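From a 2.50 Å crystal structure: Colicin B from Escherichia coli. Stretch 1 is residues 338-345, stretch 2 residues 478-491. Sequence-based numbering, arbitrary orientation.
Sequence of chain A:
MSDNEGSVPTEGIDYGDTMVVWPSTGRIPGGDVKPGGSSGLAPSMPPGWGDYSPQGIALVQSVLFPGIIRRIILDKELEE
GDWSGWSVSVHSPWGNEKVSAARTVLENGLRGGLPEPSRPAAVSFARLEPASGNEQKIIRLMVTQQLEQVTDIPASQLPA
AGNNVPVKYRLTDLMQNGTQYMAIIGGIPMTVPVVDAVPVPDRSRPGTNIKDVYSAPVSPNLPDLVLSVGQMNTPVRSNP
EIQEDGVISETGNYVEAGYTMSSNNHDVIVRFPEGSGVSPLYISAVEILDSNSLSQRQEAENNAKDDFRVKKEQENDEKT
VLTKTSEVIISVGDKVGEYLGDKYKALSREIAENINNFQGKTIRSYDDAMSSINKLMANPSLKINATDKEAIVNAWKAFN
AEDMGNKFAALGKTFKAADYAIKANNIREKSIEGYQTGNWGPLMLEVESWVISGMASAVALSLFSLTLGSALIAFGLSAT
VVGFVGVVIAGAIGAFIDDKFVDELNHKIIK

Stretch 1 (338-345) EYLGDKYK
Stretch 2, residues 478-491: SATVVGFVGVVIAG

Stretch 2 is one helix from Ala 479 on, with Ser 478 at its N-cap position, packed against a bent segment in which one helix ends and another begins. In stretch 1, Gly 341 forms the joint: its phi/psi of 114/168 takes it out of helical conformation, and a CB at these angles would be jammed against the carbonyl O of Leu 340, so glycine fits. It is also the N-cap position of the helix from Asp 342 onward, whose first turn is held by weak bonds to Gly 341 O from Tyr 344 N (3.4 Å) and Lys 345 N (3.3 Å). Three side chains, Tyr 339, Leu 340 and Tyr 344, reach stretch 2. Both segments advance in the same sense, with Leu 340 CA 6.4 Å from Gly 483 CA and Tyr 344 CA 8.8 Å from Val 487 CA, so the backbones diverge by that measure. The contact buries 327 Å², both sides summed.

Ser 478, chi1 86° (p), accepts the bond from Val 482 N at its O (2.9 Å). Ala 479 follows, its CB directed toward stretch 1 and set over the face of the Tyr 339 ring, 4.0 Å from the centroid and 9° off the normal: a CH-pi contact. The small methyl lets the ring lie close to the helix backbone, where Tyr 339 CE2 comes 3.0 Å from Ala 479 O, an oxygen that also accepts a hydrogen bond from Gly 483 N (3.1 Å). Tyr 339 is in the t rotamer, chi1 176° and chi2 59°, and its OH passes 4.2 Å from Thr 480 CA. The Thr 480 CB itself points away, as does that of Val 481.

At Gly 483 the backbone comes near both Tyr 339 and Leu 340. Its CA lies at the edge of the Tyr 339 ring, 4.2 Å from CD2, and an ideal CB would stand a tight 3.1 Å from Tyr 339 CE2; absence of a side chain is what makes room for the ring. Leu 340, chi1 -82° (m) and chi2 -173° (t), sets CD1 3.9 Å from Gly 483 O. Phe 484 and Val 485, both t, point away and are buried elsewhere in the structure.

The carbonyl of Gly 486 supplies the polar anchor; an ideal CB here would point toward stretch 1, 3.5 Å from Tyr 344 OH, and would clash with Val 482 O at 3.0 Å. Tyr 344, chi1 -179° (t) and chi2 79°, extends its OH to donate a 2.6 Å hydrogen bond to Gly 486 O, which lies near the plane of the ring. Gly 486 O also accepts a weak helical bond from Ala 490 N (3.4 Å), so it serves two donors. The phenol thus places a donor in a buried site while its ring remains apolar.

One residue on, Val 487 (chi1 163°, t) points sideways yet brings CG2 to 3.8 Å from Leu 340 CD1, a branched side chain meeting a branched one. Ala 490 closes the contact: its CB points toward stretch 1, 4.2 Å from Tyr 344 CE1 and 3.7 Å from Tyr 344 OH, a small methyl beside the anchoring phenol.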

# COMPACT_ATOMS: atom_id res chain seq x y z
N GLU A 338 19.91 38.83 -3.27
CA GLU A 338 21.00 39.75 -2.94
C GLU A 338 21.08 40.95 -3.93
O GLU A 338 22.12 41.56 -4.17
CB GLU A 338 22.38 38.95 -2.86
CG GLU A 338 22.75 38.03 -1.60
CD GLU A 338 23.48 38.48 -0.28
OE1 GLU A 338 24.40 37.80 0.18
OE2 GLU A 338 23.09 39.44 0.38
N TYR A 339 19.93 41.39 -4.48
CA TYR A 339 19.76 42.60 -5.30
C TYR A 339 18.40 43.24 -4.99
O TYR A 339 18.33 44.46 -4.83
CB TYR A 339 19.84 42.29 -6.83
CG TYR A 339 19.57 43.55 -7.65
CD1 TYR A 339 20.40 44.67 -7.49
CD2 TYR A 339 18.44 43.63 -8.47
CE1 TYR A 339 20.10 45.87 -8.13
CE2 TYR A 339 18.14 44.83 -9.11
CZ TYR A 339 18.96 45.94 -8.93
OH TYR A 339 18.64 47.15 -9.52
N LEU A 340 17.30 42.48 -4.92
CA LEU A 340 15.98 43.02 -4.66
C LEU A 340 15.58 43.05 -3.21
O LEU A 340 14.56 43.66 -2.86
CB LEU A 340 14.88 42.24 -5.36
CG LEU A 340 14.59 42.52 -6.80
CD1 LEU A 340 13.37 41.76 -7.20
CD2 LEU A 340 14.31 43.98 -7.02
N GLY A 341 16.36 42.36 -2.36
CA GLY A 341 16.05 42.36 -0.95
C GLY A 341 15.65 41.01 -0.41
O GLY A 341 15.37 40.04 -1.13
N ASP A 342 15.62 41.01 0.92
CA ASP A 342 15.35 39.81 1.70
C ASP A 342 13.87 39.51 1.92
O ASP A 342 13.50 38.39 2.29
CB ASP A 342 16.11 39.96 3.04
CG ASP A 342 17.64 39.98 2.82
OD1 ASP A 342 18.22 38.92 2.57
OD2 ASP A 342 18.23 41.07 2.88
N LYS A 343 13.03 40.53 1.65
CA LYS A 343 11.58 40.39 1.62
C LYS A 343 11.20 39.61 0.34
O LYS A 343 10.20 38.87 0.29
CB LYS A 343 10.99 41.79 1.64
CG LYS A 343 9.83 41.94 2.62
CD LYS A 343 9.69 43.34 3.25
CE LYS A 343 9.27 44.46 2.29
NZ LYS A 343 10.24 44.83 1.27
N TYR A 344 12.06 39.75 -0.69
CA TYR A 344 11.96 38.97 -1.90
C TYR A 344 12.38 37.56 -1.53
O TYR A 344 11.60 36.67 -1.82
CB TYR A 344 12.87 39.50 -3.00
CG TYR A 344 12.72 38.66 -4.26
CD1 TYR A 344 11.62 38.88 -5.09
CD2 TYR A 344 13.62 37.63 -4.55
CE1 TYR A 344 11.42 38.07 -6.21
CE2 TYR A 344 13.41 36.81 -5.66
CZ TYR A 344 12.31 37.04 -6.47
OH TYR A 344 12.09 36.24 -7.57
N LYS A 345 13.54 37.29 -0.91
CA LYS A 345 13.94 35.94 -0.50
C LYS A 345 12.89 35.10 0.25
O LYS A 345 12.73 33.90 0.03
CB LYS A 345 15.16 35.97 0.42
CG LYS A 345 16.49 36.34 -0.20
CD LYS A 345 17.57 35.89 0.76
CE LYS A 345 18.95 36.08 0.13
NZ LYS A 345 19.27 37.49 -0.06
N SER A 478 22.26 41.57 -16.79
CA SER A 478 22.64 42.51 -15.75
C SER A 478 21.73 42.48 -14.52
O SER A 478 20.68 41.84 -14.55
CB SER A 478 22.66 43.91 -16.36
OG SER A 478 21.41 44.59 -16.36
N ALA A 479 22.09 43.13 -13.41
CA ALA A 479 21.25 43.13 -12.22
C ALA A 479 19.88 43.79 -12.32
O ALA A 479 18.93 43.39 -11.63
CB ALA A 479 21.96 43.82 -11.09
N THR A 480 19.74 44.78 -13.21
CA THR A 480 18.47 45.49 -13.36
C THR A 480 17.46 44.53 -13.91
O THR A 480 16.37 44.37 -13.37
CB THR A 480 18.56 46.65 -14.33
OG1 THR A 480 19.83 47.24 -14.16
CG2 THR A 480 17.51 47.70 -14.05
N VAL A 481 17.94 43.86 -14.96
CA VAL A 481 17.24 42.84 -15.71
C VAL A 481 16.96 41.64 -14.81
O VAL A 481 15.80 41.30 -14.69
CB VAL A 481 18.09 42.46 -16.91
CG1 VAL A 481 17.38 41.47 -17.80
CG2 VAL A 481 18.34 43.71 -17.73
N VAL A 482 17.94 41.00 -14.16
CA VAL A 482 17.68 39.87 -13.26
C VAL A 482 16.60 40.20 -12.22
O VAL A 482 15.81 39.33 -11.85
CB VAL A 482 19.01 39.47 -12.57
CG1 VAL A 482 18.85 38.42 -11.47
CG2 VAL A 482 19.86 38.88 -13.66
N GLY A 483 16.53 41.45 -11.78
CA GLY A 483 15.47 41.86 -10.89
C GLY A 483 14.09 41.83 -11.57
O GLY A 483 13.13 41.30 -11.02
N PHE A 484 13.98 42.39 -12.79
CA PHE A 484 12.72 42.43 -13.52
C PHE A 484 12.20 41.02 -13.78
O PHE A 484 11.04 40.72 -13.50
CB PHE A 484 12.90 43.15 -14.86
CG PHE A 484 11.58 43.42 -15.57
CD1 PHE A 484 11.12 42.54 -16.56
CD2 PHE A 484 10.81 44.52 -15.22
CE1 PHE A 484 9.88 42.76 -17.18
CE2 PHE A 484 9.58 44.74 -15.85
CZ PHE A 484 9.11 43.86 -16.82
N VAL A 485 13.08 40.15 -14.27
CA VAL A 485 12.68 38.79 -14.52
C VAL A 485 12.46 38.09 -13.20
O VAL A 485 11.60 37.23 -13.15
CB VAL A 485 13.76 38.09 -15.35
CG1 VAL A 485 13.49 36.61 -15.53
CG2 VAL A 485 13.74 38.70 -16.74
N GLY A 486 13.13 38.47 -12.11
CA GLY A 486 12.89 37.81 -10.83
C GLY A 486 11.49 38.12 -10.33
O GLY A 486 10.89 37.29 -9.66
N VAL A 487 10.98 39.32 -10.64
CA VAL A 487 9.61 39.71 -10.33
C VAL A 487 8.63 39.01 -11.28
O VAL A 487 7.73 38.34 -10.79
CB VAL A 487 9.54 41.24 -10.44
CG1 VAL A 487 8.12 41.72 -10.55
CG2 VAL A 487 10.08 41.85 -9.15
N VAL A 488 8.78 39.11 -12.62
CA VAL A 488 7.93 38.45 -13.61
C VAL A 488 7.77 36.99 -13.33
O VAL A 488 6.63 36.57 -13.14
CB VAL A 488 8.47 38.57 -15.04
CG1 VAL A 488 7.78 37.61 -16.04
CG2 VAL A 488 8.19 40.00 -15.47
N ILE A 489 8.84 36.21 -13.25
CA ILE A 489 8.64 34.79 -13.03
C ILE A 489 8.10 34.47 -11.65
O ILE A 489 7.42 33.46 -11.53
CB ILE A 489 9.93 34.01 -13.26
CG1 ILE A 489 10.98 34.23 -12.21
CG2 ILE A 489 10.42 34.43 -14.64
CD1 ILE A 489 12.00 33.08 -12.22
N ALA A 490 8.31 35.32 -10.63
CA ALA A 490 7.78 35.04 -9.29
C ALA A 490 6.29 35.32 -9.26
O ALA A 490 5.51 34.53 -8.72
CB ALA A 490 8.43 35.92 -8.25
N GLY A 491 5.87 36.42 -9.88
CA GLY A 491 4.48 36.76 -10.05
C GLY A 491 3.82 35.74 -10.96
O GLY A 491 2.65 35.46 -10.76